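Glutamine cyclotransferase (Xanthomonas campestris, PDB 3MBR) probably catalyses the cyclisation of N-terminal glutamine residues of peptides to pyroglutamate, and carries a bound calcium ion. Local coordinates at residues G67-V71 against G107-T111; L117-D121 against E154-V158. The protein carries 1 engineered substitution. All blocks are in the same frame, centred on the assembly; numbering follows the deposited sequence.

Contact 1: G67-V71 against G107-T111. Engineered in segment 67-71: A68 (natural residue Glu).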
loop_
_atom_site.group_PDB
_atom_site.type_symbol
_atom_site.label_atom_id
_atom_site.label_comp_id
_atom_site.label_asym_id
_atom_site.label_seq_id
_atom_site.Cartn_x
_atom_site.Cartn_y
_atom_site.Cartn_z
ATOM N N GLY A 67 13.323 2.518 0.618
ATOM C CA GLY A 67 12.027 2.947 0.137
ATOM C C GLY A 67 10.880 2.302 0.895
ATOM O O GLY A 67 10.916 1.143 1.374
ATOM N N ALA A 68 9.818 3.037 1.013
ATOM C CA ALA A 68 8.610 2.585 1.665
ATOM C C ALA A 68 7.449 2.698 0.661
ATOM O O ALA A 68 7.621 2.433 -0.582
ATOM C CB ALA A 68 8.382 3.314 2.978
ATOM N N GLY A 69 6.260 3.134 1.127
ATOM C CA GLY A 69 5.089 3.164 0.236
ATOM C C GLY A 69 5.173 4.077 -0.975
ATOM O O GLY A 69 5.964 5.066 -0.990
ATOM N N ILE A 70 4.312 3.830 -1.963
ATOM C CA ILE A 70 4.332 4.528 -3.258
ATOM C C ILE A 70 2.911 4.794 -3.722
ATOM O O ILE A 70 2.000 4.036 -3.408
ATOM C CB ILE A 70 5.088 3.722 -4.324
ATOM C CG1 ILE A 70 4.520 2.279 -4.386
ATOM C CG2 ILE A 70 6.649 3.742 -4.036
ATOM C CD1 ILE A 70 4.994 1.574 -5.685
ATOM N N VAL A 71 2.774 5.825 -4.572
ATOM C CA VAL A 71 1.504 6.127 -5.199
ATOM C C VAL A 71 1.730 6.812 -6.520
ATOM O O VAL A 71 2.772 7.467 -6.683
ATOM C CB VAL A 71 0.680 7.069 -4.237
ATOM C CG1 VAL A 71 1.428 8.414 -4.039
ATOM C CG2 VAL A 71 -0.718 7.268 -4.660
ATOM N N GLY A 107 7.784 7.146 7.303
ATOM C CA GLY A 107 6.920 7.032 6.123
ATOM C C GLY A 107 6.615 5.566 5.975
ATOM O O GLY A 107 7.549 4.707 5.868
ATOM N N TRP A 108 5.334 5.231 6.042
ATOM C CA TRP A 108 4.919 3.845 5.856
ATOM C C TRP A 108 4.238 3.598 4.540
ATOM O O TRP A 108 4.791 2.849 3.740
ATOM C CB TRP A 108 4.026 3.416 7.047
ATOM C CG TRP A 108 4.780 3.185 8.342
ATOM C CD1 TRP A 108 5.766 3.949 8.866
ATOM C CD2 TRP A 108 4.486 2.203 9.304
ATOM N NE1 TRP A 108 6.155 3.446 10.118
ATOM C CE2 TRP A 108 5.383 2.347 10.375
ATOM C CE3 TRP A 108 3.572 1.171 9.352
ATOM C CZ2 TRP A 108 5.369 1.502 11.504
ATOM C CZ3 TRP A 108 3.583 0.289 10.481
ATOM C CH2 TRP A 108 4.442 0.498 11.558
ATOM N N ALA A 109 3.096 4.237 4.291
ATOM C CA ALA A 109 2.362 3.924 3.063
ATOM C C ALA A 109 1.658 5.174 2.507
ATOM O O ALA A 109 1.442 6.154 3.239
ATOM C CB ALA A 109 1.426 2.765 3.236
ATOM N N LEU A 110 1.287 5.102 1.225
ATOM C CA LEU A 110 0.607 6.214 0.554
ATOM C C LEU A 110 -0.487 5.679 -0.303
ATOM O O LEU A 110 -0.323 4.583 -0.839
ATOM C CB LEU A 110 1.575 6.953 -0.443
ATOM C CG LEU A 110 2.600 7.853 0.126
ATOM C CD1 LEU A 110 3.572 8.325 -0.968
ATOM C CD2 LEU A 110 1.913 9.105 0.806
ATOM N N THR A 111 -1.538 6.463 -0.541
ATOM C CA THR A 111 -2.424 6.207 -1.658
ATOM C C THR A 111 -2.997 7.568 -2.069
ATOM O O THR A 111 -2.523 8.586 -1.561
ATOM C CB THR A 111 -3.510 5.159 -1.348
ATOM O OG1 THR A 111 -4.209 4.860 -2.569
ATOM C CG2 THR A 111 -4.538 5.631 -0.297
HETATM O O HOH W 1 2.053 2.526 -0.451
HETATM O O HOH W 2 -0.363 2.613 -2.745
#

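Contact 2: L117-D121 against E154-V158. With CA (calcium ion), chain B.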
loop_
_atom_site.group_PDB
_atom_site.type_symbol
_atom_site.label_atom_id
_atom_site.label_comp_id
_atom_site.label_asym_id
_atom_site.label_seq_id
_atom_site.Cartn_x
_atom_site.Cartn_y
_atom_site.Cartn_z
ATOM N N LEU A 117 -3.381 13.069 -1.566
ATOM C CA LEU A 117 -2.706 11.835 -1.163
ATOM C C LEU A 117 -3.056 11.565 0.274
ATOM O O LEU A 117 -3.417 12.494 1.018
ATOM C CB LEU A 117 -1.152 12.025 -1.222
ATOM C CG LEU A 117 -0.610 12.614 -2.500
ATOM C CD1 LEU A 117 0.900 12.634 -2.355
ATOM C CD2 LEU A 117 -1.055 11.895 -3.759
ATOM N N TYR A 118 -2.981 10.301 0.668
ATOM C CA TYR A 118 -3.224 9.827 2.053
ATOM C C TYR A 118 -2.005 9.061 2.487
ATOM O O TYR A 118 -1.533 8.205 1.785
ATOM C CB TYR A 118 -4.505 8.945 2.091
ATOM C CG TYR A 118 -5.716 9.720 1.685
ATOM C CD1 TYR A 118 -6.076 9.820 0.340
ATOM C CD2 TYR A 118 -6.486 10.335 2.634
ATOM C CE1 TYR A 118 -7.193 10.619 -0.065
ATOM C CE2 TYR A 118 -7.601 11.061 2.281
ATOM C CZ TYR A 118 -7.964 11.209 0.922
ATOM O OH TYR A 118 -9.118 11.941 0.563
ATOM N N MET A 119 -1.443 9.466 3.616
ATOM C CA MET A 119 -0.187 8.875 4.103
ATOM C C MET A 119 -0.390 8.248 5.511
ATOM O O MET A 119 -0.892 8.859 6.453
ATOM C CB MET A 119 0.839 10.040 4.263
ATOM C CG MET A 119 2.106 9.609 4.822
ATOM S SD MET A 119 3.360 10.925 4.868
ATOM C CE MET A 119 4.595 10.323 6.076
ATOM N N SER A 120 0.084 7.021 5.628
ATOM C CA SER A 120 0.252 6.319 6.937
ATOM C C SER A 120 1.700 6.561 7.471
ATOM O O SER A 120 2.670 6.428 6.720
ATOM C CB SER A 120 0.064 4.794 6.760
ATOM O OG SER A 120 0.516 4.172 8.033
ATOM N N ASP A 121 1.883 6.739 8.796
ATOM C CA ASP A 121 3.207 6.979 9.414
ATOM C C ASP A 121 3.383 6.000 10.597
ATOM O O ASP A 121 4.222 6.192 11.499
ATOM C CB ASP A 121 3.332 8.445 9.831
ATOM C CG ASP A 121 2.286 8.835 10.889
ATOM O OD1 ASP A 121 1.473 7.995 11.336
ATOM O OD2 ASP A 121 2.306 9.969 11.300
ATOM N N GLU A 154 0.093 -0.590 4.761
ATOM C CA GLU A 154 -0.195 -0.344 3.332
ATOM C C GLU A 154 -1.570 0.228 3.186
ATOM O O GLU A 154 -2.487 -0.134 3.962
ATOM C CB GLU A 154 -0.080 -1.703 2.583
ATOM C CG GLU A 154 -0.545 -1.734 1.107
ATOM C CD GLU A 154 0.160 -0.823 0.087
ATOM O OE1 GLU A 154 -0.010 -1.047 -1.136
ATOM O OE2 GLU A 154 0.772 0.206 0.530
ATOM N N LEU A 155 -1.733 1.114 2.190
ATOM C CA LEU A 155 -3.034 1.762 1.925
ATOM C C LEU A 155 -3.430 1.586 0.476
ATOM O O LEU A 155 -2.533 1.431 -0.427
ATOM C CB LEU A 155 -2.874 3.287 2.116
ATOM C CG LEU A 155 -2.556 3.737 3.573
ATOM C CD1 LEU A 155 -2.420 5.272 3.603
ATOM C CD2 LEU A 155 -3.569 3.282 4.578
ATOM N N GLU A 156 -4.739 1.679 0.220
ATOM C CA GLU A 156 -5.174 1.760 -1.162
ATOM C C GLU A 156 -6.560 2.411 -1.145
ATOM O O GLU A 156 -7.449 1.972 -0.379
ATOM C CB GLU A 156 -5.263 0.367 -1.770
ATOM C CG GLU A 156 -5.582 0.400 -3.286
ATOM C CD GLU A 156 -4.511 1.060 -4.128
ATOM O OE1 GLU A 156 -4.783 1.152 -5.350
ATOM O OE2 GLU A 156 -3.398 1.389 -3.641
ATOM N N TRP A 157 -6.797 3.372 -2.009
ATOM C CA TRP A 157 -8.090 4.001 -2.150
ATOM C C TRP A 157 -8.967 3.196 -3.051
ATOM O O TRP A 157 -8.548 2.901 -4.194
ATOM C CB TRP A 157 -7.940 5.410 -2.754
ATOM C CG TRP A 157 -9.186 6.209 -2.624
ATOM C CD1 TRP A 157 -10.178 6.328 -3.548
ATOM C CD2 TRP A 157 -9.571 6.962 -1.493
ATOM N NE1 TRP A 157 -11.196 7.174 -3.056
ATOM C CE2 TRP A 157 -10.841 7.562 -1.797
ATOM C CE3 TRP A 157 -8.979 7.223 -0.264
ATOM C CZ2 TRP A 157 -11.479 8.450 -0.927
ATOM C CZ3 TRP A 157 -9.663 8.125 0.635
ATOM C CH2 TRP A 157 -10.882 8.692 0.273
ATOM N N VAL A 158 -10.167 2.805 -2.604
ATOM C CA VAL A 158 -11.049 1.921 -3.442
ATOM C C VAL A 158 -12.457 2.445 -3.302
ATOM O O VAL A 158 -13.044 2.381 -2.231
ATOM C CB VAL A 158 -10.979 0.485 -2.910
ATOM C CG1 VAL A 158 -11.871 -0.432 -3.770
ATOM C CG2 VAL A 158 -9.553 -0.076 -2.930
HETATM CA CA CA B . -1.457 0.462 -2.493
HETATM O O HOH W 2 -0.363 2.613 -2.745
#

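Contact 1: G67-V71 against G107-T111
L110 and V71 bury the most surface where strands 67-71 and 109-111, the inner strands of two successive propeller blades, run nearly parallel at 7°, their axes approaching to 4.8 Å. Both side chains point at the opposing segment and meet as V71 CG1 and L110 CD1, 3.7 Å apart, while V71 CG2 reaches to 3.5 Å from T111 C. V71 also packs on I78, and L110 on L80 and M119. G69, next in buried area, brings the backbones together: its CA is 4.0 Å from A109 CA, and a CB there would clash with that atom. G69 N makes a weak hydrogen bond to W108 O at 3.0 Å. Farther along, water 1 accepts from I70 N (3.0 Å) and L110 N (3.2 Å). Water 2 lies 2.8 Å from I70 O and 2.7 Å from L110 O. Between these two segments the one direct hydrogen bond is weak, so the strands meet by apolar packing and bridging water rather than as neighbours in one sheet.

Contact 2: L117-D121 against E154-V158
This is a buried side-chain contact between neighbouring blades of a beta-propeller: strand 117-120, second in its blade, faces strand 154-158, part of the innermost strand of the next. The segments run roughly antiparallel, at 160°, but their axes approach no closer than 7.6 Å, too far for backbone pairing, and side chains bridge the gap. L155 and W157, alternate residues of their strand, both project toward strand 117-120. The six-membered ring of W157 forms an offset stack with Y118, centroids 4.7 Å apart and planes at 20°, with W157 CZ3 over one face of the tyrosine, 3.5 Å from Y118 CZ. D113 holds the phenol hydroxyl by a hydrogen bond to Y118 OH. Farther along the strand, L155 packs against the backbone of Y118 to S120, its CD1 3.6 Å from Y118 O and 4.0 Å from S120 CB.

E154 and E156, which flank L155, serve the calcium ion instead. E154 OE1 lies 2.5 Å and E156 OE2 2.4 Å from CA, joined by L155 O at 2.5 Å and by water 2 at 2.4 Å. The carbonyl oxygens of L26 and I209 complete the six ligands. One strand thus combines interblade packing with metal binding, and since L26 and I209 belong to two further blades, the site is a calcium centre shared by inner strands around the axis of a beta-propeller.

From the N terminus the chain passes through strand 67-73, builds the rest of that blade out to strand 96-102, and returns to the centre at strand 109-112, where contact 1 closes the first loop. It then turns directly into strand 117-120, completes the blade and comes back inward through strand 152-158, closing contact 2. The two loops therefore follow in series, neither crossing nor enclosing the other, and link three consecutive blades. Strands 109-112 and 117-120, neighbours in the middle blade, join the two contacts, probably hydrogen-bonded through T111 O to Y118 N (2.8 Å) and A109 O to S120 N (2.9 Å). The water near I70 O and L110 O in contact 1 is the one bound to calcium in contact 2.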